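Local atomic coordinates of insecticidal Delta-Endotoxin Cry8Ea1 (Bacillus Thuringiensis, PDB entry 3EB7), a protein that kills larvae of the beetle Holotrichia parallela, probably by binding to gut cells and inserting part of its helical domain into the membrane to form pores. Residues Glu49-Met52 with Glu53-Glu56; Tyr168-Gln171 with Met172-Ala176; Asn264-Glu267 with Ser268-Arg272; Pro401-Leu404 with Asp405-Asn408. All blocks are in the same frame, centred on the assembly; numbering follows the deposited sequence.

Contact 1 (Glu49-Met52 with Glu53-Glu56)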
ATOM      1  N   GLU A  49      -6.487  21.513   2.499  1.00 21.48           N
ATOM      2  CA  GLU A  49      -5.359  22.401   2.182  1.00 21.67           C
ATOM      3  C   GLU A  49      -4.052  21.685   2.501  1.00 20.93           C
ATOM      4  O   GLU A  49      -3.117  21.803   1.764  1.00 20.90           O
ATOM      5  CB  GLU A  49      -5.470  23.741   2.942  1.00 22.05           C
ATOM      6  CG  GLU A  49      -4.160  24.522   3.089  1.00 21.87           C
ATOM      7  CD  GLU A  49      -3.642  25.141   1.768  1.00 25.68           C
ATOM      8  OE1 GLU A  49      -4.268  24.961   0.706  1.00 22.91           O
ATOM      9  OE2 GLU A  49      -2.578  25.828   1.798  1.00 27.71           O
ATOM     10  N   ILE A  50      -4.010  20.917   3.590  1.00 20.34           N
ATOM     11  CA  ILE A  50      -2.865  20.043   3.886  1.00 19.40           C
ATOM     12  C   ILE A  50      -2.490  19.023   2.772  1.00 19.15           C
ATOM     13  O   ILE A  50      -1.298  18.808   2.510  1.00 20.43           O
ATOM     14  CB  ILE A  50      -3.070  19.382   5.279  1.00 20.06           C
ATOM     15  CG1 ILE A  50      -3.112  20.488   6.348  1.00 20.75           C
ATOM     16  CG2 ILE A  50      -1.970  18.317   5.601  1.00 19.21           C
ATOM     17  CD1 ILE A  50      -3.625  20.029   7.703  1.00 24.59           C
ATOM     18  N   PHE A  51      -3.481  18.408   2.136  1.00 18.72           N
ATOM     19  CA  PHE A  51      -3.283  17.540   0.964  1.00 20.65           C
ATOM     20  C   PHE A  51      -2.658  18.280  -0.228  1.00 20.78           C
ATOM     21  O   PHE A  51      -1.819  17.725  -0.963  1.00 20.61           O
ATOM     22  CB  PHE A  51      -4.611  16.853   0.536  1.00 20.72           C
ATOM     23  CG  PHE A  51      -5.067  15.755   1.474  1.00 22.81           C
ATOM     24  CD1 PHE A  51      -6.297  15.826   2.110  1.00 25.23           C
ATOM     25  CD2 PHE A  51      -4.264  14.626   1.702  1.00 25.65           C
ATOM     26  CE1 PHE A  51      -6.728  14.804   2.990  1.00 25.62           C
ATOM     27  CE2 PHE A  51      -4.683  13.585   2.563  1.00 24.01           C
ATOM     28  CZ  PHE A  51      -5.905  13.688   3.212  1.00 24.25           C
ATOM     29  N   MET A  52      -3.059  19.535  -0.413  1.00 20.78           N
ATOM     30  CA  MET A  52      -2.515  20.346  -1.491  1.00 22.00           C
ATOM     31  C   MET A  52      -1.070  20.731  -1.194  1.00 21.80           C
ATOM     32  O   MET A  52      -0.179  20.587  -2.050  1.00 22.70           O
ATOM     33  CB  MET A  52      -3.353  21.602  -1.696  1.00 20.27           C
ATOM     34  CG  MET A  52      -4.751  21.340  -2.143  1.00 20.74           C
ATOM     35  SD  MET A  52      -5.592  22.930  -2.500  1.00 25.60           S
ATOM     36  CE  MET A  52      -7.278  22.339  -2.763  1.00 22.05           C
ATOM     37  N   GLU A  53      -0.835  21.209   0.019  1.00 21.21           N
ATOM     38  CA  GLU A  53       0.512  21.561   0.459  1.00 22.09           C
ATOM     39  C   GLU A  53       1.494  20.392   0.342  1.00 21.07           C
ATOM     40  O   GLU A  53       2.657  20.567  -0.064  1.00 21.56           O
ATOM     41  CB  GLU A  53       0.486  22.120   1.886  1.00 21.10           C
ATOM     42  CG  GLU A  53      -0.314  23.423   2.010  1.00 22.66           C
ATOM     43  CD  GLU A  53      -0.302  24.018   3.438  1.00 24.75           C
ATOM     44  OE1 GLU A  53       0.335  23.459   4.354  1.00 28.08           O
ATOM     45  OE2 GLU A  53      -0.947  25.064   3.662  1.00 30.63           O
ATOM     46  N   GLN A  54       1.031  19.206   0.702  1.00 20.82           N
ATOM     47  CA  GLN A  54       1.832  17.989   0.534  1.00 20.67           C
ATOM     48  C   GLN A  54       2.388  17.827  -0.891  1.00 19.85           C
ATOM     49  O   GLN A  54       3.580  17.772  -1.098  1.00 18.60           O
ATOM     50  CB  GLN A  54       0.994  16.749   0.907  1.00 20.92           C
ATOM     51  CG  GLN A  54       1.729  15.468   0.671  1.00 22.74           C
ATOM     52  CD  GLN A  54       0.817  14.248   0.658  1.00 24.09           C
ATOM     53  OE1 GLN A  54       1.265  13.142   0.975  1.00 23.45           O
ATOM     54  NE2 GLN A  54      -0.452  14.439   0.304  1.00 19.35           N
ATOM     55  N   VAL A  55       1.506  17.745  -1.878  1.00 20.31           N
ATOM     56  CA  VAL A  55       1.947  17.396  -3.222  1.00 20.13           C
ATOM     57  C   VAL A  55       2.685  18.592  -3.840  1.00 21.09           C
ATOM     58  O   VAL A  55       3.630  18.401  -4.563  1.00 21.41           O
ATOM     59  CB  VAL A  55       0.778  16.812  -4.056  1.00 19.70           C
ATOM     60  CG1 VAL A  55       1.264  16.227  -5.404  1.00 19.00           C
ATOM     61  CG2 VAL A  55       0.089  15.685  -3.238  1.00 19.10           C
ATOM     62  N   GLU A  56       2.276  19.822  -3.517  1.00 21.45           N
ATOM     63  CA  GLU A  56       3.030  21.024  -3.929  1.00 22.77           C
ATOM     64  C   GLU A  56       4.474  20.997  -3.423  1.00 21.55           C
ATOM     65  O   GLU A  56       5.403  21.328  -4.163  1.00 22.17           O
ATOM     66  CB  GLU A  56       2.324  22.325  -3.502  1.00 21.77           C
ATOM     67  CG  GLU A  56       0.989  22.651  -4.245  1.00 23.83           C
ATOM     68  CD  GLU A  56       0.292  23.902  -3.623  1.00 26.43           C
ATOM     69  OE1 GLU A  56       0.210  24.977  -4.281  1.00 27.73           O
ATOM     70  OE2 GLU A  56      -0.145  23.823  -2.434  1.00 32.77           O
TER
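The carboxylates of Glu-49 and Glu-53, one helical turn apart, approach until Glu-49 OE2 and Glu-53 OE2 are 2.6 Å from each other. The side chains cross at about a right angle, and their carboxylate planes stand 89° apart. Glu-49 reaches this point by bending at chi2 (71°), whereas Glu-53 runs extended beyond CG and lays that carbon 3.3 Å from Glu-49 OE2. The other oxygens look to different partners: Glu-53 OE1 is hydrogen-bonded to Ser-2 OG, and Glu-49 OE1 has a long, weak ion pair with Arg-68. Glu-56 lays its CG 3.2 Å from Met-52 O, and Glu-56 OE1 forms a salt bridge with Arg-68.

Backbone bonds tie the same turn together. Glu-53 N donates to Glu-49 O at 2.9 Å, Gln-54 N to Ile-50 O at 3.0 Å and Glu-56 N to Met-52 O at 3.0 Å, while the bond from Val-55 N to Phe-51 O is weak.

Apolar groups turn to the neighbours of helix 47-59 within the helical bundle of the N-terminal domain. Phe-51 packs on helix 133-153, Met-52 on helix 65-93 and Ile-50 on helix 2-20.

Two carboxylate oxygens this close would repel if both groups were ionised; the spacing is consistent with one of the two acids holding a proton, which would probably raise the pKa of that group.

Contact 2 (Tyr168-Gln171 with Met172-Ala176)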
ATOM      1  N   TYR A 168     -25.674   2.109  -9.202  1.00 25.12           N
ATOM      2  CA  TYR A 168     -24.735   1.011  -9.307  1.00 24.95           C
ATOM      3  C   TYR A 168     -23.907   1.056 -10.605  1.00 25.17           C
ATOM      4  O   TYR A 168     -22.699   0.847 -10.580  1.00 24.90           O
ATOM      5  CB  TYR A 168     -25.429  -0.337  -9.151  1.00 25.11           C
ATOM      6  CG  TYR A 168     -24.420  -1.464  -9.183  1.00 26.76           C
ATOM      7  CD1 TYR A 168     -24.237  -2.239 -10.340  1.00 25.93           C
ATOM      8  CD2 TYR A 168     -23.596  -1.712  -8.076  1.00 26.39           C
ATOM      9  CE1 TYR A 168     -23.301  -3.260 -10.373  1.00 24.82           C
ATOM     10  CE2 TYR A 168     -22.659  -2.698  -8.106  1.00 26.50           C
ATOM     11  CZ  TYR A 168     -22.513  -3.480  -9.266  1.00 26.83           C
ATOM     12  OH  TYR A 168     -21.575  -4.492  -9.276  1.00 27.71           O
ATOM     13  N   ASN A 169     -24.545   1.354 -11.730  1.00 24.71           N
ATOM     14  CA  ASN A 169     -23.814   1.479 -12.965  1.00 25.39           C
ATOM     15  C   ASN A 169     -22.888   2.671 -12.948  1.00 25.11           C
ATOM     16  O   ASN A 169     -21.816   2.622 -13.489  1.00 24.91           O
ATOM     17  CB  ASN A 169     -24.784   1.526 -14.178  1.00 26.29           C
ATOM     18  CG  ASN A 169     -25.511   0.182 -14.397  1.00 26.90           C
ATOM     19  OD1 ASN A 169     -24.942  -0.876 -14.170  1.00 31.93           O
ATOM     20  ND2 ASN A 169     -26.771   0.234 -14.800  1.00 30.30           N
ATOM     21  N   ARG A 170     -23.300   3.762 -12.330  1.00 25.37           N
ATOM     22  CA  ARG A 170     -22.396   4.902 -12.222  1.00 25.62           C
ATOM     23  C   ARG A 170     -21.217   4.565 -11.307  1.00 24.93           C
ATOM     24  O   ARG A 170     -20.085   4.938 -11.589  1.00 25.26           O
ATOM     25  CB  ARG A 170     -23.142   6.143 -11.745  1.00 26.00           C
ATOM     26  CG  ARG A 170     -22.417   7.468 -12.064  1.00 29.38           C
ATOM     27  CD  ARG A 170     -23.459   8.571 -12.361  1.00 32.29           C
ATOM     28  NE  ARG A 170     -24.510   8.605 -11.353  1.00 29.62           N
ATOM     29  CZ  ARG A 170     -24.434   9.336 -10.238  1.00 31.19           C
ATOM     30  NH1 ARG A 170     -23.361  10.094  -9.995  1.00 28.12           N
ATOM     31  NH2 ARG A 170     -25.437   9.322  -9.365  1.00 28.49           N
ATOM     32  N   GLN A 171     -21.479   3.860 -10.208  1.00 24.96           N
ATOM     33  CA  GLN A 171     -20.411   3.484  -9.302  1.00 24.17           C
ATOM     34  C   GLN A 171     -19.373   2.633 -10.050  1.00 24.42           C
ATOM     35  O   GLN A 171     -18.171   2.845  -9.873  1.00 24.65           O
ATOM     36  CB  GLN A 171     -20.939   2.791  -8.049  1.00 23.84           C
ATOM     37  CG  GLN A 171     -19.851   2.557  -6.976  1.00 25.85           C
ATOM     38  CD  GLN A 171     -20.219   1.534  -5.935  1.00 26.06           C
ATOM     39  OE1 GLN A 171     -20.780   0.480  -6.238  1.00 28.98           O
ATOM     40  NE2 GLN A 171     -19.882   1.820  -4.703  1.00 25.63           N
ATOM     41  N   MET A 172     -19.803   1.693 -10.894  1.00 24.88           N
ATOM     42  CA  MET A 172     -18.854   0.882 -11.686  0.50 25.69           C
ATOM     43  C   MET A 172     -18.076   1.727 -12.670  1.00 24.67           C
ATOM     44  O   MET A 172     -16.879   1.554 -12.850  1.00 24.24           O
ATOM     45  CB  MET A 172     -19.576  -0.211 -12.455  0.50 25.44           C
ATOM     46  CG  MET A 172     -20.215  -1.248 -11.579  0.50 26.01           C
ATOM     47  SD  MET A 172     -20.596  -2.650 -12.630  0.50 29.04           S
ATOM     48  CE  MET A 172     -21.835  -1.936 -13.745  0.50 24.58           C
ATOM     49  N   SER A 173     -18.769   2.651 -13.311  1.00 24.16           N
ATOM     50  CA  SER A 173     -18.101   3.520 -14.245  1.00 24.45           C
ATOM     51  C   SER A 173     -17.077   4.408 -13.512  1.00 23.36           C
ATOM     52  O   SER A 173     -16.016   4.737 -14.042  1.00 22.72           O
ATOM     53  CB  SER A 173     -19.135   4.350 -15.012  1.00 24.59           C
ATOM     54  OG  SER A 173     -18.515   5.455 -15.667  1.00 27.98           O
ATOM     55  N   LEU A 174     -17.390   4.770 -12.278  1.00 23.05           N
ATOM     56  CA  LEU A 174     -16.580   5.745 -11.549  1.00 22.62           C
ATOM     57  C   LEU A 174     -15.390   5.085 -10.858  1.00 21.60           C
ATOM     58  O   LEU A 174     -14.304   5.686 -10.807  1.00 21.17           O
ATOM     59  CB  LEU A 174     -17.437   6.572 -10.579  1.00 22.76           C
ATOM     60  CG  LEU A 174     -18.380   7.648 -11.163  1.00 23.88           C
ATOM     61  CD1 LEU A 174     -19.192   8.337 -10.029  1.00 20.37           C
ATOM     62  CD2 LEU A 174     -17.689   8.733 -12.067  1.00 20.80           C
ATOM     63  N   ILE A 175     -15.571   3.854 -10.373  1.00 19.71           N
ATOM     64  CA  ILE A 175     -14.433   3.072  -9.915  1.00 19.30           C
ATOM     65  C   ILE A 175     -13.350   3.057 -10.983  1.00 20.11           C
ATOM     66  O   ILE A 175     -12.185   3.376 -10.701  1.00 20.02           O
ATOM     67  CB  ILE A 175     -14.782   1.614  -9.535  1.00 19.66           C
ATOM     68  CG1 ILE A 175     -15.700   1.575  -8.310  1.00 18.56           C
ATOM     69  CG2 ILE A 175     -13.489   0.776  -9.276  1.00 17.26           C
ATOM     70  CD1 ILE A 175     -16.367   0.219  -8.103  1.00 16.78           C
ATOM     71  N   ALA A 176     -13.737   2.687 -12.206  1.00 20.62           N
ATOM     72  CA  ALA A 176     -12.816   2.674 -13.363  1.00 21.40           C
ATOM     73  C   ALA A 176     -12.184   4.025 -13.609  1.00 21.22           C
ATOM     74  O   ALA A 176     -10.966   4.136 -13.668  1.00 22.70           O
ATOM     75  CB  ALA A 176     -13.528   2.180 -14.637  1.00 21.03           C
TER
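Met-172 lies against Tyr-168, four residues earlier on helix 161-191, and its side chain can be followed outward from the backbone. Its CB sits beside the preceding turn, 3.8 Å from Asn-169 O. CG stands over one face of the Tyr-168 ring, 25° off the normal and shifted toward the rim, where it makes a CH-pi contact at 4.2 Å from the ring centroid. SD has moved further out and meets the ring obliquely, 3.6 Å from Tyr-168 CE1, which makes this a Met-aromatic contact. A bend at chi3 (-65°) then turns the methyl aside, toward Asn-169. Met-172 adopts two conformations, and the approach of its methyl to Asn-169 OD1 in this one is doubtful.

The ring itself is held from beyond the helix: Tyr-168 OH is hydrogen-bonded to Asp-226, and Arg-228 forms a cation-pi pair with the ring. Helix 161-191 belongs to the helical bundle of the N-terminal domain, and Leu-174 of the same helix packs on Leu-144 and Leu-147 of helix 133-153. Arg-170 and Leu-174 run side by side, with Arg-170 CG 3.9 Å from Leu-174 CD1, and the guanidinium continues to a salt bridge with Asp-113. Leu-174 N donates to Arg-170 O at 2.8 Å and only weakly to Gln-171 O, whereas Ile-175 N reaches Gln-171 O at 2.8 Å.

Contact 3 (Asn264-Glu267 with Ser268-Arg272)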
ATOM      1  N   ASN A 264      20.334   6.716 -11.601  1.00 19.50           N
ATOM      2  CA  ASN A 264      20.152   5.344 -12.095  1.00 19.41           C
ATOM      3  C   ASN A 264      20.894   4.342 -11.243  1.00 18.89           C
ATOM      4  O   ASN A 264      20.390   3.224 -11.017  1.00 20.31           O
ATOM      5  CB  ASN A 264      20.561   5.168 -13.550  1.00 19.19           C
ATOM      6  CG  ASN A 264      19.661   5.929 -14.520  1.00 23.13           C
ATOM      7  OD1 ASN A 264      18.487   6.194 -14.246  1.00 26.29           O
ATOM      8  ND2 ASN A 264      20.218   6.272 -15.683  1.00 24.59           N
ATOM      9  N   THR A 265      22.085   4.700 -10.782  1.00 17.21           N
ATOM     10  CA  THR A 265      22.827   3.792  -9.901  1.00 17.06           C
ATOM     11  C   THR A 265      22.058   3.562  -8.579  1.00 17.18           C
ATOM     12  O   THR A 265      21.984   2.442  -8.098  1.00 18.36           O
ATOM     13  CB  THR A 265      24.209   4.361  -9.606  1.00 16.85           C
ATOM     14  OG1 THR A 265      24.853   4.731 -10.841  1.00 17.69           O
ATOM     15  CG2 THR A 265      25.060   3.389  -8.837  1.00 15.85           C
ATOM     16  N   LEU A 266      21.488   4.618  -7.997  1.00 17.00           N
ATOM     17  CA  LEU A 266      20.677   4.486  -6.769  1.00 17.07           C
ATOM     18  C   LEU A 266      19.396   3.667  -6.982  1.00 17.30           C
ATOM     19  O   LEU A 266      19.067   2.821  -6.152  1.00 17.11           O
ATOM     20  CB  LEU A 266      20.322   5.851  -6.159  1.00 15.91           C
ATOM     21  CG  LEU A 266      21.514   6.688  -5.677  1.00 16.81           C
ATOM     22  CD1 LEU A 266      21.003   7.806  -4.803  1.00 13.76           C
ATOM     23  CD2 LEU A 266      22.561   5.798  -4.867  1.00 14.04           C
ATOM     24  N   GLU A 267      18.685   3.937  -8.067  1.00 17.32           N
ATOM     25  CA  GLU A 267      17.442   3.226  -8.350  1.00 19.62           C
ATOM     26  C   GLU A 267      17.704   1.720  -8.522  1.00 20.59           C
ATOM     27  O   GLU A 267      16.964   0.891  -8.015  1.00 21.42           O
ATOM     28  CB  GLU A 267      16.726   3.812  -9.583  1.00 19.21           C
ATOM     29  CG  GLU A 267      15.357   3.196  -9.878  1.00 20.35           C
ATOM     30  CD  GLU A 267      14.237   3.546  -8.837  1.00 23.20           C
ATOM     31  OE1 GLU A 267      14.424   4.422  -7.962  1.00 25.04           O
ATOM     32  OE2 GLU A 267      13.138   2.945  -8.909  1.00 22.74           O
ATOM     33  N   SER A 268      18.788   1.369  -9.186  1.00 21.80           N
ATOM     34  CA  SER A 268      19.101  -0.043  -9.377  1.00 23.45           C
ATOM     35  C   SER A 268      19.809  -0.714  -8.158  1.00 23.42           C
ATOM     36  O   SER A 268      19.896  -1.936  -8.077  1.00 23.29           O
ATOM     37  CB  SER A 268      19.843  -0.229 -10.710  1.00 23.41           C
ATOM     38  OG  SER A 268      21.223  -0.179 -10.475  1.00 26.68           O
ATOM     39  N   THR A 269      20.242   0.079  -7.178  1.00 23.75           N
ATOM     40  CA  THR A 269      20.908  -0.461  -5.989  1.00 23.31           C
ATOM     41  C   THR A 269      20.066  -0.375  -4.700  1.00 23.35           C
ATOM     42  O   THR A 269      20.052  -1.346  -3.917  1.00 23.75           O
ATOM     43  CB  THR A 269      22.276   0.221  -5.740  1.00 24.01           C
ATOM     44  OG1 THR A 269      23.026   0.313  -6.962  1.00 24.40           O
ATOM     45  CG2 THR A 269      23.069  -0.516  -4.719  1.00 24.18           C
ATOM     46  N   PHE A 270      19.394   0.763  -4.462  1.00 21.81           N
ATOM     47  CA  PHE A 270      18.562   0.923  -3.269  1.00 20.83           C
ATOM     48  C   PHE A 270      17.250   0.114  -3.289  1.00 21.45           C
ATOM     49  O   PHE A 270      16.732  -0.270  -2.229  1.00 21.16           O
ATOM     50  CB  PHE A 270      18.205   2.376  -3.050  1.00 20.76           C
ATOM     51  CG  PHE A 270      19.239   3.168  -2.300  1.00 20.08           C
ATOM     52  CD1 PHE A 270      19.294   4.549  -2.450  1.00 19.80           C
ATOM     53  CD2 PHE A 270      20.144   2.555  -1.441  1.00 19.12           C
ATOM     54  CE1 PHE A 270      20.207   5.313  -1.737  1.00 20.07           C
ATOM     55  CE2 PHE A 270      21.067   3.319  -0.703  1.00 20.59           C
ATOM     56  CZ  PHE A 270      21.108   4.684  -0.853  1.00 20.33           C
ATOM     57  N   ILE A 271      16.724  -0.105  -4.494  1.00 20.19           N
ATOM     58  CA  ILE A 271      15.467  -0.764  -4.741  1.00 19.97           C
ATOM     59  C   ILE A 271      15.768  -2.223  -5.130  1.00 20.79           C
ATOM     60  O   ILE A 271      16.626  -2.496  -5.965  1.00 20.18           O
ATOM     61  CB  ILE A 271      14.650  -0.023  -5.866  1.00 19.92           C
ATOM     62  CG1 ILE A 271      14.472   1.459  -5.512  1.00 18.53           C
ATOM     63  CG2 ILE A 271      13.241  -0.650  -6.109  1.00 19.61           C
ATOM     64  CD1 ILE A 271      13.895   1.712  -4.123  1.00 16.72           C
ATOM     65  N   ARG A 272      15.054  -3.135  -4.482  1.00 20.46           N
ATOM     66  CA  ARG A 272      15.231  -4.548  -4.667  1.00 21.80           C
ATOM     67  C   ARG A 272      14.709  -4.916  -6.033  1.00 21.73           C
ATOM     68  O   ARG A 272      13.640  -4.447  -6.424  1.00 21.68           O
ATOM     69  CB  ARG A 272      14.388  -5.320  -3.632  1.00 20.50           C
ATOM     70  CG  ARG A 272      14.997  -5.390  -2.256  1.00 23.88           C
ATOM     71  CD  ARG A 272      14.862  -6.841  -1.742  1.00 24.87           C
ATOM     72  NE  ARG A 272      13.704  -6.902  -0.906  1.00 21.02           N
ATOM     73  CZ  ARG A 272      13.167  -8.007  -0.405  1.00 20.23           C
ATOM     74  NH1 ARG A 272      13.660  -9.214  -0.656  1.00 14.61           N
ATOM     75  NH2 ARG A 272      12.109  -7.871   0.380  1.00 17.20           N
TER
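The Phe-270 ring meets Leu-266 along its CD1-CE1 side: both methyls of the leucine gather at one ring atom, with Leu-266 CD2 3.9 Å from Phe-270 CE1, and the two side chains lie side by side, pointing the same way. Both residues belong to the short helix 263-270, in the beta-prism domain of the three-domain Cry toxins. Trp-201 of helix 198-220 meets the same phenylalanine ring with the planes at about 50°. The second flat group, the carboxylate of Glu-267, has Ile-271 CG1 over one face, 3.8 Å from Glu-267 OE1 and 3.9 Å from Glu-267 OE2. Its oxygens are held by Trp-201 NE1 and by a salt bridge to Arg-208, so the isoleucine covers a group already fixed at its polar end.

Helix 263-270 is wedged between helix 198-220 of the helical domain and strand 414-422, with Leu-266 and Phe-270 both resting on Ile-422.

The helix loosens towards its end. Ser-268 N still bonds to Asn-264 O, but Leu-266 O receives two donors: Phe-270 N at 2.7 Å and, from above the carbonyl plane, Thr-269 N at 3.2 Å. Thr-269 OG1 turns back on the preceding turn, its chi1 of -46° setting the hydroxyl beside its own backbone N. From there it donates to Thr-265 O at 2.6 Å, tilted 25° from the carbonyl plane.

Contact 4 (Pro401-Leu404 with Asp405-Asn408)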
ATOM      1  N   PRO A 401       1.818   5.460  12.763  1.00 22.54           N
ATOM      2  CA  PRO A 401       0.736   4.540  13.144  1.00 23.10           C
ATOM      3  C   PRO A 401      -0.625   5.001  12.580  1.00 24.82           C
ATOM      4  O   PRO A 401      -0.760   6.154  12.141  1.00 24.26           O
ATOM      5  CB  PRO A 401       0.758   4.586  14.686  1.00 22.32           C
ATOM      6  CG  PRO A 401       2.066   5.092  15.040  1.00 22.10           C
ATOM      7  CD  PRO A 401       2.452   6.063  13.945  1.00 22.27           C
ATOM      8  N   GLU A 402      -1.597   4.095  12.593  1.00 26.23           N
ATOM      9  CA  GLU A 402      -2.904   4.330  12.012  1.00 29.91           C
ATOM     10  C   GLU A 402      -3.774   5.200  12.922  1.00 31.12           C
ATOM     11  O   GLU A 402      -4.843   5.674  12.513  1.00 31.19           O
ATOM     12  CB  GLU A 402      -3.613   2.982  11.732  1.00 29.67           C
ATOM     13  CG  GLU A 402      -3.048   2.281  10.501  1.00 30.49           C
ATOM     14  CD  GLU A 402      -3.677   0.916  10.206  1.00 31.92           C
ATOM     15  OE1 GLU A 402      -4.719   0.581  10.837  1.00 34.01           O
ATOM     16  OE2 GLU A 402      -3.117   0.184   9.331  1.00 32.24           O
ATOM     17  N   THR A 403      -3.305   5.383  14.154  1.00 33.01           N
ATOM     18  CA  THR A 403      -3.978   6.191  15.169  1.00 34.47           C
ATOM     19  C   THR A 403      -2.964   6.583  16.254  1.00 35.59           C
ATOM     20  O   THR A 403      -1.905   5.940  16.400  1.00 35.06           O
ATOM     21  CB  THR A 403      -5.150   5.405  15.819  1.00 34.53           C
ATOM     22  OG1 THR A 403      -5.888   6.268  16.682  1.00 36.56           O
ATOM     23  CG2 THR A 403      -4.646   4.230  16.659  1.00 33.25           C
ATOM     24  N   LEU A 404      -3.284   7.636  17.004  1.00 36.71           N
ATOM     25  CA  LEU A 404      -2.583   7.938  18.247  1.00 37.96           C
ATOM     26  C   LEU A 404      -3.423   7.559  19.497  1.00 38.58           C
ATOM     27  O   LEU A 404      -2.957   7.690  20.635  1.00 38.97           O
ATOM     28  CB  LEU A 404      -2.162   9.406  18.279  1.00 38.52           C
ATOM     29  CG  LEU A 404      -1.143   9.843  17.216  1.00 40.47           C
ATOM     30  CD1 LEU A 404      -0.999  11.364  17.209  1.00 41.30           C
ATOM     31  CD2 LEU A 404       0.233   9.151  17.371  1.00 42.14           C
ATOM     32  N   ASP A 405      -4.638   7.056  19.284  1.00 38.70           N
ATOM     33  CA  ASP A 405      -5.495   6.596  20.394  1.00 39.08           C
ATOM     34  C   ASP A 405      -5.088   5.257  21.023  1.00 38.12           C
ATOM     35  O   ASP A 405      -5.827   4.701  21.868  1.00 38.04           O
ATOM     36  CB  ASP A 405      -6.936   6.471  19.919  1.00 39.86           C
ATOM     37  CG  ASP A 405      -7.499   7.789  19.450  1.00 43.15           C
ATOM     38  OD1 ASP A 405      -6.871   8.841  19.769  1.00 45.14           O
ATOM     39  OD2 ASP A 405      -8.564   7.758  18.768  1.00 46.03           O
ATOM     40  N   GLN A 406      -3.962   4.716  20.567  1.00 36.16           N
ATOM     41  CA  GLN A 406      -3.383   3.505  21.135  1.00 34.79           C
ATOM     42  C   GLN A 406      -1.894   3.530  20.997  1.00 33.04           C
ATOM     43  O   GLN A 406      -1.363   4.313  20.218  1.00 32.15           O
ATOM     44  CB  GLN A 406      -3.929   2.244  20.484  1.00 35.39           C
ATOM     45  CG  GLN A 406      -4.813   2.498  19.316  1.00 38.62           C
ATOM     46  CD  GLN A 406      -5.960   1.548  19.294  1.00 43.44           C
ATOM     47  OE1 GLN A 406      -5.818   0.390  19.712  1.00 46.48           O
ATOM     48  NE2 GLN A 406      -7.118   2.019  18.823  1.00 43.86           N
ATOM     49  N   PRO A 407      -1.203   2.706  21.795  1.00 31.87           N
ATOM     50  CA  PRO A 407       0.222   2.651  21.588  1.00 30.84           C
ATOM     51  C   PRO A 407       0.574   2.218  20.154  1.00 29.40           C
ATOM     52  O   PRO A 407      -0.199   1.518  19.492  1.00 27.80           O
ATOM     53  CB  PRO A 407       0.703   1.647  22.633  1.00 30.24           C
ATOM     54  CG  PRO A 407      -0.485   0.965  23.092  1.00 32.46           C
ATOM     55  CD  PRO A 407      -1.629   1.869  22.927  1.00 31.82           C
ATOM     56  N   ASN A 408       1.717   2.708  19.688  1.00 28.57           N
ATOM     57  CA  ASN A 408       2.191   2.397  18.351  1.00 27.29           C
ATOM     58  C   ASN A 408       2.371   0.892  18.096  1.00 26.64           C
ATOM     59  O   ASN A 408       2.156   0.445  16.972  1.00 26.32           O
ATOM     60  CB  ASN A 408       3.430   3.230  17.989  1.00 27.06           C
ATOM     61  CG  ASN A 408       4.622   3.016  18.926  1.00 26.24           C
ATOM     62  OD1 ASN A 408       4.558   2.291  19.929  1.00 27.11           O
ATOM     63  ND2 ASN A 408       5.738   3.633  18.569  1.00 24.02           N
TER
HETATM   64  O   HOH W   1      -0.121   5.089  18.057  1.00 14.30           O
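Between Pro-401 and Asn-408 the chain doubles back without regular structure, bringing the CA atoms of these two residues to 5.8 Å; Thr-403 and Gln-406 are extended, and the bend runs through Leu-404 and Asp-405. The Thr-403 side chain closes the turn. With chi1 at -173°, OG1 swings beside its own carbonyl carbon and takes the hydrogen of Asp-405 N at 3.0 Å in a fairly straight bond (161°). The same hydroxyl oxygen lies 3.4 Å from Asp-405 CB, the two side chains crossing at about a right angle.

Inside the loop, a water donates to Thr-403 O and to Gln-406 O, each at 2.6 Å, and so bridges two acceptors. Where the ends of the loop meet, Pro-401 CG packs 3.7 Å from Asn-408 CB, while Asn-408 ND2 is hydrogen-bonded to Glu-396 OE1. Leu-404, at the surface, touches Lys-8 of helix 2-20, and Glu-402 touches Ile-11 of the same helix.

A threonine hydroxyl bonded to the amide two residues on defines an ST turn, here in a loop that leads into helix 408-411, with Pro-407 at its N-cap.

Contacts 1 and 2 lie in the helical N-terminal domain; contacts 3 and 4 belong to the domain that follows. Contact 1 is buried, contacts 2 and 3 are partly buried, and contact 4 is on the surface. The chemistry follows the setting: a partly exposed acid pair on a helix with buried apolar residues at 1, sulfur and aromatic ring at 2, apolar packing and a hydroxyl-to-carbonyl bond in the weakly bonded last turn of a helix at 3, a hydroxyl and a water in a loop at 4. Helix 133-153 receives side chains from both 1 and 2, and helix 2-20 from both 1 and 4. Contacts 3 and 4 each touch the helical domain, through different helices.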